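Local coordinates for protein acireductone dioxygenase (Bacillus anthracis, PDB 4QGL) that probably catalyses oxidation of an acireductone by oxygen in methionine salvage, the products depending on whether iron or nickel occupies the active site, at residues Tyr34-Ile39 / Pro136-Ser141; Arg75-His80 / Ile163-Glu168; Leu85-Pro90 / Asp154-Val159. All blocks are in the same frame, centred on the assembly; numbering follows the deposited sequence.

Contact 1 of 3, residues Tyr34-Ile39 / Pro136-Ser141; sequences YEKWNI and PGDLIS
Asp138 receives two side chains of the neighbouring strand on a single oxygen. The hydroxyl of Tyr34 donates to Asp138 OD1 (OH to OD1 2.5 Å), with that oxygen at the edge of the phenol ring and in its plane, while ring and carboxylate stand 84° apart. Lys36 reaches the same OD1 from above the carboxylate plane, forming a salt bridge (NZ to OD1 2.8 Å). Its CG lies anti to the backbone N, and chi2 (87°) bends the chain at CD, which comes within 3.4 Å of Asp138 OD1; the ammonium also donates to Pro136 O (NZ to O 2.8 Å). A long, flexible lysine suits this double reach.

Between these groups the strands run antiparallel. Glu35 and Leu139 form the hydrogen-bonded pair (Glu35 N to Leu139 O 2.9 Å), their side chains on the face away from Tyr34, Lys36 and Asp138. On that face the Trp37 indole lies over Leu139, whose CB sits above one ring face, offset toward the rim. Trp37 NE1 donates in the ring plane to Glu35 OE2, 2.7 Å away, so the N-H of this buried tryptophan is satisfied, which should favour one setting of the indole. Gly137 continues the pairing through its carbonyl, which accepts from Trp37 N, and its positive phi (96°) is readily adopted by glycine. Ile39 packs its CB against Gly137 CA (3.7 Å).

This is an antiparallel edge pairing in one sheet of the cupin fold: strand 138-142 separates the outer strand 33-36 from strand 109-113, where Phe112 stacks on Trp37. Helix 65-75 covers the Glu35 and Trp37 side; there Arg74 forms a salt bridge with Glu35. On the opposite face, Tyr34 and Lys36 bond to the N-terminal residues Ala6 and Ala4.

Contact 2 of 3, residues Arg75-His80 / Ile163-Glu168; sequences RGYKAH and IFVTTE
Lys78 and Ala79 both face Phe164 in a classic beta bulge: their two N-H groups reach Phe164 O from opposite faces of the carbonyl plane (Lys78 N to Phe164 O 3.0 Å, Ala79 N to Phe164 O 3.1 Å), and Phe164 N bonds back to Ala79 O. The antiparallel pairing continues with His80 beside Ile163.

The Phe164 ring folds back over its partner strand. Its centre lies under Ala79 O, which stands 3.7 Å above the ring plane. A small side chain such as that of Ala79 suits a place beside a ring lying over its own backbone carbonyl. On the other face, Ile163 directs CG2 at Tyr77, touching CB (3.5 Å); the branched isoleucine and the tyrosine cross at about a right angle. Val165 CG2 lies at the edge of the Tyr77 ring, in its plane, 3.9 Å from Tyr77 CD1. Lys78 rests its aliphatic chain by Val165 O (CG to O 3.3 Å), while its end leads away from the partner segment, fitting for a charged residue at the surface. The Tyr77 hydroxyl bonds to Asp108, which may have a role in transmitting local conformational changes.

Gly76, with positive phi, carries the chain out of helix 65-75 toward strand 79-85. That helix packs on Ile163 through Ile68, Val71 and Ser72, and Val110 of strand 109-113 touches both Ile163 and Tyr77.

Contact 3 of 3, residues Leu85-Pro90 / Asp154-Val159; sequences LSNSTP and DDRQVV
Arg156 lays the foot of its side chain against the Asn87 amide, CB lying 3.7 Å from Asn87 OD1. The two side chains cross at about a right angle, with amide and guanidinium planes 58° apart. The arginine chain bends at both chi2 (-91°) and chi3, and its head makes a long, weak ion pair with Asp93 of helix 92-96; the side chain also touches Leu92 and Leu96.

Behind this surface pair the backbones join. Leu85 and Val158 form an antiparallel hydrogen-bonded pair, Leu85 N to Val158 O and Val158 N to Leu85 O both being 3.0 Å. Their apolar side chains share one face, CB of Leu85 lying 4.4 Å from Val158 CG1, and Leu95 of helix 92-96 touches Leu85. Ser86 turns the chain away in a type I turn to Thr89; the small serine places its CB near Gln157 CB (4.1 Å), and Ser86 N donates to Thr89 OG1 (3.2 Å).

The segments are held by two backbone bonds and light apolar packing, while polar side chains find partners in their own turn or elsewhere, as Asp155 does with His117, a cadmium ligand. Such chemistry joins one end of outer strand 79-85 to strand 158-164 without a salt bridge between the segments.

Overall arrangement
From the N terminus, the chain first lays down 34-39, then helix 65-75, followed by segments 75-80 and 85-90 at the two ends of strand 79-85. Contact 1 closes its loop when 136-141 returns to 34-39. Contact 3 closes next, at 154-159, and contact 2 last, at 163-168, so contact 3 nests inside contact 2 while contact 1 crosses both. All three belong to one antiparallel sheet of the cupin fold: contact 1 ties on the outer strand 33-36, and contacts 2 and 3, centres about 24 Å apart, fix the two ends of outer strand 79-85 to strand 158-164. Contacts 1 and 2 meet through a probable Ser141-Tyr77 hydroxyl bond.

Contact 1 of 3, residues Tyr34-Ile39 / Pro136-Ser141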
loop_
_atom_site.group_PDB
_atom_site.type_symbol
_atom_site.label_atom_id
_atom_site.label_comp_id
_atom_site.label_asym_id
_atom_site.label_seq_id
_atom_site.Cartn_x
_atom_site.Cartn_y
_atom_site.Cartn_z
ATOM N N TYR A 34 -7.156 2.015 7.236
ATOM C CA TYR A 34 -7.479 2.159 5.856
ATOM C C TYR A 34 -8.118 3.529 5.629
ATOM O O TYR A 34 -8.899 4.004 6.444
ATOM C CB TYR A 34 -8.362 1.004 5.398
ATOM C CG TYR A 34 -8.807 1.159 3.979
ATOM C CD1 TYR A 34 -7.893 1.461 2.969
ATOM C CD2 TYR A 34 -10.148 1.027 3.634
ATOM C CE1 TYR A 34 -8.303 1.652 1.657
ATOM C CE2 TYR A 34 -10.578 1.192 2.315
ATOM C CZ TYR A 34 -9.657 1.509 1.328
ATOM O OH TYR A 34 -10.102 1.673 0.029
ATOM N N GLU A 35 -7.732 4.200 4.556
ATOM C CA GLU A 35 -8.304 5.493 4.226
ATOM C C GLU A 35 -8.469 5.514 2.747
ATOM O O GLU A 35 -7.680 4.884 2.027
ATOM C CB GLU A 35 -7.365 6.613 4.612
ATOM C CG GLU A 35 -7.090 6.739 6.102
ATOM C CD GLU A 35 -6.270 7.985 6.429
ATOM O OE1 GLU A 35 -5.868 8.173 7.613
ATOM O OE2 GLU A 35 -6.014 8.795 5.494
ATOM N N LYS A 36 -9.489 6.224 2.291
ATOM C CA LYS A 36 -9.654 6.440 0.877
ATOM C C LYS A 36 -9.464 7.930 0.606
ATOM O O LYS A 36 -10.220 8.765 1.127
ATOM C CB LYS A 36 -11.029 5.929 0.407
ATOM C CG LYS A 36 -11.249 5.893 -1.133
ATOM C CD LYS A 36 -10.768 4.569 -1.783
ATOM C CE LYS A 36 -10.485 4.683 -3.300
ATOM N NZ LYS A 36 -9.688 3.512 -3.806
ATOM N N TRP A 37 -8.427 8.269 -0.163
ATOM C CA TRP A 37 -8.158 9.665 -0.522
ATOM C C TRP A 37 -8.720 9.951 -1.894
ATOM O O TRP A 37 -8.911 9.030 -2.713
ATOM C CB TRP A 37 -6.671 9.939 -0.565
ATOM C CG TRP A 37 -6.011 9.765 0.724
ATOM C CD1 TRP A 37 -6.606 9.556 1.944
ATOM C CD2 TRP A 37 -4.615 9.834 0.959
ATOM N NE1 TRP A 37 -5.648 9.493 2.925
ATOM C CE2 TRP A 37 -4.417 9.658 2.346
ATOM C CE3 TRP A 37 -3.513 10.037 0.136
ATOM C CZ2 TRP A 37 -3.164 9.678 2.917
ATOM C CZ3 TRP A 37 -2.287 10.057 0.696
ATOM C CH2 TRP A 37 -2.109 9.874 2.082
ATOM N N ASN A 38 -8.950 11.235 -2.164
ATOM C CA ASN A 38 -9.645 11.641 -3.362
ATOM C C ASN A 38 -8.699 11.667 -4.558
ATOM O O ASN A 38 -7.981 12.622 -4.811
ATOM C CB ASN A 38 -10.335 12.958 -3.116
ATOM C CG ASN A 38 -11.116 13.411 -4.311
ATOM O OD1 ASN A 38 -12.036 12.736 -4.800
ATOM N ND2 ASN A 38 -10.736 14.532 -4.820
ATOM N N ILE A 39 -8.698 10.546 -5.273
ATOM C CA ILE A 39 -7.718 10.278 -6.341
ATOM C C ILE A 39 -8.091 11.081 -7.583
ATOM O O ILE A 39 -7.233 11.370 -8.389
ATOM C CB ILE A 39 -7.520 8.736 -6.567
ATOM C CG1 ILE A 39 -6.361 8.424 -7.517
ATOM C CG2 ILE A 39 -8.781 8.033 -7.031
ATOM C CD1 ILE A 39 -5.024 8.383 -6.814
ATOM N N PRO A 136 -6.087 2.287 -6.874
ATOM C CA PRO A 136 -5.636 3.656 -6.672
ATOM C C PRO A 136 -6.567 4.422 -5.769
ATOM O O PRO A 136 -7.750 4.174 -5.785
ATOM C CB PRO A 136 -5.647 4.236 -8.083
ATOM C CG PRO A 136 -5.351 3.032 -8.957
ATOM C CD PRO A 136 -6.021 1.868 -8.291
ATOM N N GLY A 137 -6.029 5.316 -4.953
ATOM C CA GLY A 137 -6.858 6.085 -4.014
ATOM C C GLY A 137 -6.879 5.451 -2.639
ATOM O O GLY A 137 -7.462 6.018 -1.702
ATOM N N ASP A 138 -6.193 4.310 -2.527
ATOM C CA ASP A 138 -6.168 3.499 -1.318
ATOM C C ASP A 138 -4.956 3.803 -0.454
ATOM O O ASP A 138 -3.848 3.618 -0.910
ATOM C CB ASP A 138 -6.078 2.018 -1.720
ATOM C CG ASP A 138 -7.446 1.372 -1.946
ATOM O OD1 ASP A 138 -8.469 2.057 -1.760
ATOM O OD2 ASP A 138 -7.520 0.164 -2.303
ATOM N N LEU A 139 -5.128 4.240 0.796
ATOM C CA LEU A 139 -4.012 4.281 1.755
ATOM C C LEU A 139 -4.229 3.246 2.794
ATOM O O LEU A 139 -5.313 3.194 3.364
ATOM C CB LEU A 139 -3.863 5.616 2.460
ATOM C CG LEU A 139 -2.692 5.584 3.470
ATOM C CD1 LEU A 139 -1.880 6.822 3.381
ATOM C CD2 LEU A 139 -3.134 5.356 4.895
ATOM N N ILE A 140 -3.155 2.483 3.047
ATOM C CA ILE A 140 -3.183 1.391 4.010
ATOM C C ILE A 140 -2.024 1.504 4.958
ATOM O O ILE A 140 -0.929 1.874 4.529
ATOM C CB ILE A 140 -3.142 -0.015 3.344
ATOM C CG1 ILE A 140 -3.219 -1.078 4.424
ATOM C CG2 ILE A 140 -1.889 -0.270 2.515
ATOM C CD1 ILE A 140 -3.248 -2.453 3.863
ATOM N N SER A 141 -2.246 1.209 6.241
ATOM C CA SER A 141 -1.121 1.101 7.166
ATOM C C SER A 141 -1.100 -0.250 7.830
ATOM O O SER A 141 -2.047 -0.666 8.501
ATOM C CB SER A 141 -1.064 2.188 8.253
ATOM O OG SER A 141 -0.005 1.876 9.178
#

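Contact 2 of 3, residues Arg75-His80 / Ile163-Glu168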
loop_
_atom_site.group_PDB
_atom_site.type_symbol
_atom_site.label_atom_id
_atom_site.label_comp_id
_atom_site.label_asym_id
_atom_site.label_seq_id
_atom_site.Cartn_x
_atom_site.Cartn_y
_atom_site.Cartn_z
ATOM N N ARG A 75 -0.768 9.691 13.210
ATOM C CA ARG A 75 -0.046 8.457 13.499
ATOM C C ARG A 75 1.459 8.592 13.832
ATOM O O ARG A 75 2.095 7.585 14.151
ATOM C CB ARG A 75 -0.230 7.490 12.319
ATOM C CG ARG A 75 -1.500 6.651 12.388
ATOM C CD ARG A 75 -1.390 5.602 13.494
ATOM N NE ARG A 75 -2.533 4.690 13.518
ATOM C CZ ARG A 75 -2.549 3.465 12.992
ATOM N NH1 ARG A 75 -1.474 2.961 12.383
ATOM N NH2 ARG A 75 -3.653 2.737 13.085
ATOM N N GLY A 76 2.039 9.793 13.734
ATOM C CA GLY A 76 3.448 9.978 14.091
ATOM C C GLY A 76 4.505 9.654 13.043
ATOM O O GLY A 76 5.611 9.306 13.392
ATOM N N TYR A 77 4.201 9.804 11.764
ATOM C CA TYR A 77 5.199 9.573 10.696
ATOM C C TYR A 77 5.986 10.853 10.377
ATOM O O TYR A 77 5.568 11.929 10.762
ATOM C CB TYR A 77 4.517 9.007 9.425
ATOM C CG TYR A 77 3.618 7.829 9.716
ATOM C CD1 TYR A 77 4.006 6.854 10.632
ATOM C CD2 TYR A 77 2.387 7.699 9.112
ATOM C CE1 TYR A 77 3.202 5.769 10.927
ATOM C CE2 TYR A 77 1.559 6.617 9.400
ATOM C CZ TYR A 77 1.971 5.633 10.301
ATOM O OH TYR A 77 1.159 4.531 10.599
ATOM N N LYS A 78 7.109 10.727 9.663
ATOM C CA LYS A 78 8.034 11.845 9.410
ATOM C C LYS A 78 8.386 12.133 7.944
ATOM O O LYS A 78 8.374 13.279 7.516
ATOM C CB LYS A 78 9.354 11.622 10.154
ATOM C CG LYS A 78 9.169 11.164 11.580
ATOM C CD LYS A 78 10.318 11.562 12.495
ATOM C CE LYS A 78 9.913 11.308 13.949
ATOM N NZ LYS A 78 10.952 11.760 14.914
ATOM N N ALA A 79 8.742 11.112 7.189
ATOM C CA ALA A 79 9.275 11.297 5.853
ATOM C C ALA A 79 8.426 10.554 4.854
ATOM O O ALA A 79 7.646 9.683 5.222
ATOM C CB ALA A 79 10.686 10.769 5.827
ATOM N N HIS A 80 8.585 10.896 3.586
ATOM C CA HIS A 80 7.790 10.297 2.511
ATOM C C HIS A 80 8.467 10.433 1.158
ATOM O O HIS A 80 9.219 11.405 0.925
ATOM C CB HIS A 80 6.386 10.915 2.443
ATOM C CG HIS A 80 6.357 12.408 2.551
ATOM N ND1 HIS A 80 6.307 13.070 3.766
ATOM C CD2 HIS A 80 6.346 13.375 1.601
ATOM C CE1 HIS A 80 6.274 14.374 3.559
ATOM N NE2 HIS A 80 6.293 14.587 2.253
ATOM N N ILE A 163 5.136 6.355 3.261
ATOM C CA ILE A 163 5.309 7.206 4.412
ATOM C C ILE A 163 5.998 6.377 5.492
ATOM O O ILE A 163 5.630 5.270 5.735
ATOM C CB ILE A 163 3.949 7.765 4.876
ATOM C CG1 ILE A 163 3.222 8.407 3.688
ATOM C CG2 ILE A 163 4.130 8.813 5.966
ATOM C CD1 ILE A 163 1.832 8.921 4.019
ATOM N N PHE A 164 7.028 6.909 6.105
ATOM C CA PHE A 164 7.766 6.183 7.105
ATOM C C PHE A 164 8.107 7.068 8.298
ATOM O O PHE A 164 8.040 8.299 8.227
ATOM C CB PHE A 164 9.038 5.605 6.491
ATOM C CG PHE A 164 9.629 6.432 5.378
ATOM C CD1 PHE A 164 9.108 6.376 4.104
ATOM C CD2 PHE A 164 10.754 7.223 5.591
ATOM C CE1 PHE A 164 9.661 7.124 3.075
ATOM C CE2 PHE A 164 11.324 7.961 4.557
ATOM C CZ PHE A 164 10.766 7.917 3.303
ATOM N N VAL A 165 8.454 6.420 9.398
ATOM C CA VAL A 165 9.053 7.078 10.572
ATOM C C VAL A 165 10.534 7.415 10.382
ATOM O O VAL A 165 10.972 8.554 10.596
ATOM C CB VAL A 165 8.953 6.180 11.807
ATOM C CG1 VAL A 165 9.883 6.659 12.901
ATOM C CG2 VAL A 165 7.505 6.113 12.288
ATOM N N THR A 166 11.320 6.411 10.031
ATOM C CA THR A 166 12.739 6.608 9.742
ATOM C C THR A 166 13.057 5.753 8.549
ATOM O O THR A 166 12.312 4.797 8.253
ATOM C CB THR A 166 13.617 6.133 10.911
ATOM O OG1 THR A 166 13.170 4.834 11.353
ATOM C CG2 THR A 166 13.522 7.110 12.077
ATOM N N THR A 167 14.152 6.046 7.860
ATOM C CA THR A 167 14.566 5.098 6.838
ATOM C C THR A 167 14.826 3.723 7.515
ATOM O O THR A 167 14.257 2.710 7.072
ATOM C CB THR A 167 15.684 5.641 5.926
ATOM O OG1 THR A 167 15.088 6.027 4.685
ATOM C CG2 THR A 167 16.770 4.593 5.640
ATOM N N GLU A 168 15.587 3.716 8.621
ATOM C CA GLU A 168 15.948 2.463 9.378
ATOM C C GLU A 168 14.825 1.468 9.822
ATOM O O GLU A 168 15.106 0.296 10.108
ATOM C CB GLU A 168 16.847 2.799 10.590
ATOM C CG GLU A 168 16.440 4.001 11.430
ATOM C CD GLU A 168 17.507 4.347 12.446
ATOM O OE1 GLU A 168 18.649 4.624 12.025
ATOM O OE2 GLU A 168 17.212 4.337 13.657
#

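Contact 3 of 3, residues Leu85-Pro90 / Asp154-Val159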
loop_
_atom_site.group_PDB
_atom_site.type_symbol
_atom_site.label_atom_id
_atom_site.label_comp_id
_atom_site.label_asym_id
_atom_site.label_seq_id
_atom_site.Cartn_x
_atom_site.Cartn_y
_atom_site.Cartn_z
ATOM N N LEU A 85 7.358 0.632 -9.706
ATOM C CA LEU A 85 7.824 -0.682 -10.160
ATOM C C LEU A 85 7.051 -1.056 -11.388
ATOM O O LEU A 85 5.867 -0.779 -11.463
ATOM C CB LEU A 85 7.575 -1.734 -9.090
ATOM C CG LEU A 85 8.390 -1.560 -7.805
ATOM C CD1 LEU A 85 7.933 -2.524 -6.736
ATOM C CD2 LEU A 85 9.863 -1.740 -8.068
ATOM N N SER A 86 7.728 -1.659 -12.365
ATOM C CA SER A 86 7.083 -2.155 -13.590
ATOM C C SER A 86 7.973 -3.217 -14.248
ATOM O O SER A 86 9.083 -3.450 -13.787
ATOM C CB SER A 86 6.755 -1.015 -14.557
ATOM O OG SER A 86 7.902 -0.261 -14.884
ATOM N N ASN A 87 7.470 -3.890 -15.287
ATOM C CA ASN A 87 8.197 -4.999 -15.946
ATOM C C ASN A 87 9.555 -4.555 -16.452
ATOM O O ASN A 87 10.509 -5.325 -16.447
ATOM C CB ASN A 87 7.402 -5.581 -17.139
ATOM C CG ASN A 87 6.654 -6.868 -16.793
ATOM O OD1 ASN A 87 6.794 -7.444 -15.707
ATOM N ND2 ASN A 87 5.852 -7.329 -17.732
ATOM N N SER A 88 9.611 -3.303 -16.894
ATOM C CA SER A 88 10.817 -2.654 -17.397
ATOM C C SER A 88 11.928 -2.381 -16.341
ATOM O O SER A 88 13.119 -2.363 -16.679
ATOM C CB SER A 88 10.382 -1.343 -18.069
ATOM O OG SER A 88 9.020 -1.044 -17.751
ATOM N N THR A 89 11.536 -2.148 -15.084
ATOM C CA THR A 89 12.473 -1.980 -13.953
ATOM C C THR A 89 13.579 -3.049 -13.960
ATOM O O THR A 89 13.286 -4.227 -13.826
ATOM C CB THR A 89 11.728 -2.117 -12.589
ATOM O OG1 THR A 89 10.873 -0.989 -12.374
ATOM C CG2 THR A 89 12.706 -2.245 -11.400
ATOM N N PRO A 90 14.853 -2.634 -14.077
ATOM C CA PRO A 90 15.933 -3.614 -13.932
ATOM C C PRO A 90 15.941 -4.213 -12.527
ATOM O O PRO A 90 15.687 -3.513 -11.550
ATOM C CB PRO A 90 17.202 -2.782 -14.170
ATOM C CG PRO A 90 16.813 -1.374 -13.852
ATOM C CD PRO A 90 15.375 -1.264 -14.271
ATOM N N ASP A 154 -1.377 -8.996 -11.809
ATOM C CA ASP A 154 -0.987 -9.559 -13.089
ATOM C C ASP A 154 -0.607 -8.470 -14.085
ATOM O O ASP A 154 -0.072 -8.773 -15.118
ATOM C CB ASP A 154 -2.102 -10.497 -13.594
ATOM C CG ASP A 154 -2.430 -11.625 -12.572
ATOM O OD1 ASP A 154 -1.662 -11.756 -11.598
ATOM O OD2 ASP A 154 -3.443 -12.370 -12.708
ATOM N N ASP A 155 -0.848 -7.206 -13.764
ATOM C CA ASP A 155 -0.344 -6.114 -14.576
ATOM C C ASP A 155 1.088 -5.760 -14.172
ATOM O O ASP A 155 1.731 -4.940 -14.840
ATOM C CB ASP A 155 -1.280 -4.880 -14.544
ATOM C CG ASP A 155 -1.551 -4.359 -13.122
ATOM O OD1 ASP A 155 -1.661 -5.215 -12.200
ATOM O OD2 ASP A 155 -1.643 -3.089 -12.922
ATOM N N ARG A 156 1.583 -6.401 -13.099
ATOM C CA ARG A 156 2.968 -6.233 -12.609
ATOM C C ARG A 156 3.462 -4.755 -12.651
ATOM O O ARG A 156 4.546 -4.475 -13.139
ATOM C CB ARG A 156 3.961 -7.135 -13.378
ATOM C CG ARG A 156 3.658 -8.636 -13.423
ATOM C CD ARG A 156 4.309 -9.391 -12.269
ATOM N NE ARG A 156 5.765 -9.540 -12.456
ATOM C CZ ARG A 156 6.598 -10.091 -11.565
ATOM N NH1 ARG A 156 6.140 -10.560 -10.409
ATOM N NH2 ARG A 156 7.896 -10.171 -11.826
ATOM N N GLN A 157 2.678 -3.828 -12.118
ATOM C CA GLN A 157 3.099 -2.441 -12.052
ATOM C C GLN A 157 2.378 -1.688 -10.935
ATOM O O GLN A 157 1.179 -1.843 -10.736
ATOM C CB GLN A 157 2.864 -1.749 -13.379
ATOM C CG GLN A 157 1.402 -1.690 -13.720
ATOM C CD GLN A 157 1.174 -1.233 -15.120
ATOM O OE1 GLN A 157 2.116 -0.879 -15.811
ATOM N NE2 GLN A 157 -0.084 -1.246 -15.554
ATOM N N VAL A 158 3.123 -0.878 -10.206
ATOM C CA VAL A 158 2.516 -0.057 -9.183
ATOM C C VAL A 158 3.281 1.249 -9.031
ATOM O O VAL A 158 4.520 1.295 -9.163
ATOM C CB VAL A 158 2.409 -0.849 -7.852
ATOM C CG1 VAL A 158 3.713 -0.880 -7.089
ATOM C CG2 VAL A 158 1.339 -0.271 -6.975
ATOM N N VAL A 159 2.532 2.319 -8.777
ATOM C CA VAL A 159 3.100 3.592 -8.268
ATOM C C VAL A 159 2.503 3.899 -6.908
ATOM O O VAL A 159 1.305 3.813 -6.753
ATOM C CB VAL A 159 2.832 4.776 -9.195
ATOM C CG1 VAL A 159 3.370 6.048 -8.586
ATOM C CG2 VAL A 159 3.513 4.595 -10.525
#